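Local structure of type ii site-specific deoxyribonuclease (Klebsiella pneumoniae, 6EKR) at residues 261-266 against 281-286. The protein probably cuts double-stranded DNA at a specific short sequence, as a type II restriction endonuclease of the PD-(D/E)xK nuclease family. The protein carries 2 engineered substitutions. Residues are numbered along the deposited sequence; the frame is centred on the assembly and turned at random.
Sequences SGMYYC and IPVRTM
Met263 and Val283 pair side by side in the parallel beta ladder of a beta-alpha-beta unit (strand 262-265, helix 275-278, strand 283-285), whose last strand is an outermost one, within this chain, of the mixed sheet in this PD-(D/E)xK nuclease. Met263 N bonds to Pro282 O (2.8 Å). Arg284 N then bonds to Met263 O (2.8 Å), and a longer bond runs from Tyr265 N to Arg284 O (3.3 Å). Pro282 thus gives its carbonyl to Met263 N, while its ring carbons, not an N-H, meet Ser261 O. The strands cross at -41°. Beyond Thr285, at the N-cap position of helix 286-298 though its side chain makes no capping bond, a weak bond from Met286 N reaches Tyr265 O.

On one face, selenomethionine Met263 bends at chi3 (33°), and its CE reaches both methyls of Val283, CG1 at 3.9 Å; this flexible, apolar chain also packs in a buried position against Ile250 of helix 247-257. On the other face, Tyr264 and Arg284 run alongside each other, their ring and guanidinium planes 55° apart. Arg284 CB approaches the ring obliquely, 3.6 Å from Tyr264 CE1, while Thr285 O comes to the ring's edge, near its plane. The same Tyr264 has its CB against the SE of Met286 (3.8 Å), an apolar partner at the start of the helix.

Farther out, Asp292 OD2 of that helix hydrogen-bonds Tyr264 OH and forms a salt bridge with Arg284 NH1, while Phe289 meets the tyrosine ring edge-to-face. Pro282 CB lies 4.0 Å above the centre of the Arg284 guanidinium, packed on one of its faces.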
loop_
_atom_site.group_PDB
_atom_site.type_symbol
_atom_site.label_atom_id
_atom_site.label_comp_id
_atom_site.label_asym_id
_atom_site.label_seq_id
_atom_site.Cartn_x
_atom_site.Cartn_y
_atom_site.Cartn_z
ATOM N N SER A 261 -13.738 -1.093 -15.189
ATOM C CA SER A 261 -14.184 -1.542 -16.489
ATOM C C SER A 261 -13.362 -2.709 -17.001
ATOM O O SER A 261 -13.866 -3.550 -17.750
ATOM C CB SER A 261 -14.129 -0.393 -17.468
ATOM O OG SER A 261 -14.996 0.631 -17.031
ATOM N N GLY A 262 -12.102 -2.772 -16.593
ATOM C CA GLY A 262 -11.232 -3.833 -17.060
ATOM C C GLY A 262 -9.870 -3.855 -16.415
ATOM O O GLY A 262 -9.436 -2.871 -15.811
HETATM N N MSE A 263 -9.220 -5.010 -16.554
HETATM C CA MSE A 263 -7.859 -5.263 -16.115
HETATM C C MSE A 263 -7.051 -5.781 -17.294
HETATM O O MSE A 263 -7.452 -6.737 -17.965
HETATM C CB MSE A 263 -7.860 -6.319 -15.022
HETATM C CG MSE A 263 -7.820 -5.766 -13.606
HETATM SE SE MSE A 263 -7.952 -7.232 -12.300
HETATM C CE MSE A 263 -7.014 -8.633 -13.302
ATOM N N TYR A 264 -5.907 -5.163 -17.551
ATOM C CA TYR A 264 -5.150 -5.499 -18.749
ATOM C C TYR A 264 -3.699 -5.834 -18.431
ATOM O O TYR A 264 -3.059 -5.173 -17.608
ATOM C CB TYR A 264 -5.269 -4.367 -19.777
ATOM C CG TYR A 264 -6.711 -4.009 -20.119
ATOM C CD1 TYR A 264 -7.336 -4.547 -21.237
ATOM C CD2 TYR A 264 -7.451 -3.148 -19.311
ATOM C CE1 TYR A 264 -8.647 -4.236 -21.547
ATOM C CE2 TYR A 264 -8.765 -2.836 -19.613
ATOM C CZ TYR A 264 -9.354 -3.382 -20.735
ATOM O OH TYR A 264 -10.652 -3.073 -21.045
ATOM N N TYR A 265 -3.197 -6.884 -19.075
ATOM C CA TYR A 265 -1.823 -7.319 -18.896
ATOM C C TYR A 265 -1.194 -7.680 -20.223
ATOM O O TYR A 265 -1.860 -8.176 -21.119
ATOM C CB TYR A 265 -1.754 -8.555 -18.006
ATOM C CG TYR A 265 -2.099 -8.344 -16.553
ATOM C CD1 TYR A 265 -1.114 -8.017 -15.619
ATOM C CD2 TYR A 265 -3.409 -8.505 -16.105
ATOM C CE1 TYR A 265 -1.436 -7.834 -14.276
ATOM C CE2 TYR A 265 -3.742 -8.328 -14.769
ATOM C CZ TYR A 265 -2.759 -7.996 -13.859
ATOM O OH TYR A 265 -3.109 -7.829 -12.543
ATOM N N CYS A 266 0.100 -7.433 -20.339
ATOM C CA CYS A 266 0.870 -7.969 -21.433
ATOM C C CYS A 266 1.013 -9.448 -21.185
ATOM O O CYS A 266 0.839 -10.267 -22.087
ATOM C CB CYS A 266 2.253 -7.336 -21.457
ATOM S SG CYS A 266 2.301 -5.791 -22.304
ATOM N N ILE A 281 -15.240 -9.156 -13.784
ATOM C CA ILE A 281 -14.378 -8.119 -14.385
ATOM C C ILE A 281 -13.600 -8.616 -15.612
ATOM O O ILE A 281 -12.938 -9.653 -15.557
ATOM C CB ILE A 281 -13.416 -7.438 -13.351
ATOM C CG1 ILE A 281 -12.620 -6.310 -14.001
ATOM C CG2 ILE A 281 -12.468 -8.437 -12.709
ATOM C CD1 ILE A 281 -12.050 -5.304 -13.014
ATOM N N PRO A 282 -13.696 -7.883 -16.731
ATOM C CA PRO A 282 -12.858 -8.183 -17.889
ATOM C C PRO A 282 -11.361 -8.212 -17.541
ATOM O O PRO A 282 -10.850 -7.318 -16.861
ATOM C CB PRO A 282 -13.170 -7.026 -18.853
ATOM C CG PRO A 282 -14.539 -6.572 -18.462
ATOM C CD PRO A 282 -14.608 -6.748 -16.988
ATOM N N VAL A 283 -10.684 -9.260 -17.992
ATOM C CA VAL A 283 -9.248 -9.427 -17.798
ATOM C C VAL A 283 -8.707 -9.670 -19.186
ATOM O O VAL A 283 -8.691 -10.807 -19.665
ATOM C CB VAL A 283 -8.910 -10.646 -16.896
ATOM C CG1 VAL A 283 -7.415 -10.723 -16.619
ATOM C CG2 VAL A 283 -9.697 -10.603 -15.603
ATOM N N ARG A 284 -8.295 -8.598 -19.848
ATOM C CA ARG A 284 -7.911 -8.689 -21.252
ATOM C C ARG A 284 -6.426 -8.351 -21.448
ATOM O O ARG A 284 -5.639 -8.475 -20.525
ATOM C CB ARG A 284 -8.841 -7.828 -22.135
ATOM C CG ARG A 284 -10.351 -8.022 -21.914
ATOM C CD ARG A 284 -11.107 -7.784 -23.214
ATOM N NE ARG A 284 -12.564 -7.725 -23.052
ATOM C CZ ARG A 284 -13.261 -6.597 -22.888
ATOM N NH1 ARG A 284 -12.642 -5.425 -22.858
ATOM N NH2 ARG A 284 -14.581 -6.632 -22.745
ATOM N N THR A 285 -6.055 -7.913 -22.645
ATOM C CA THR A 285 -4.656 -7.806 -23.053
ATOM C C THR A 285 -4.305 -6.338 -23.293
ATOM O O THR A 285 -5.213 -5.505 -23.394
ATOM C CB THR A 285 -4.442 -8.662 -24.321
ATOM O OG1 THR A 285 -4.513 -10.045 -23.965
ATOM C CG2 THR A 285 -3.114 -8.443 -24.920
HETATM N N MSE A 286 -3.014 -6.001 -23.360
HETATM C CA MSE A 286 -2.622 -4.609 -23.634
HETATM C C MSE A 286 -2.946 -4.193 -25.065
HETATM O O MSE A 286 -3.213 -3.021 -25.326
HETATM C CB MSE A 286 -1.153 -4.332 -23.296
HETATM C CG MSE A 286 -0.881 -4.027 -21.819
HETATM SE SE MSE A 286 -2.078 -2.691 -21.030
HETATM C CE MSE A 286 -1.598 -1.158 -22.140
#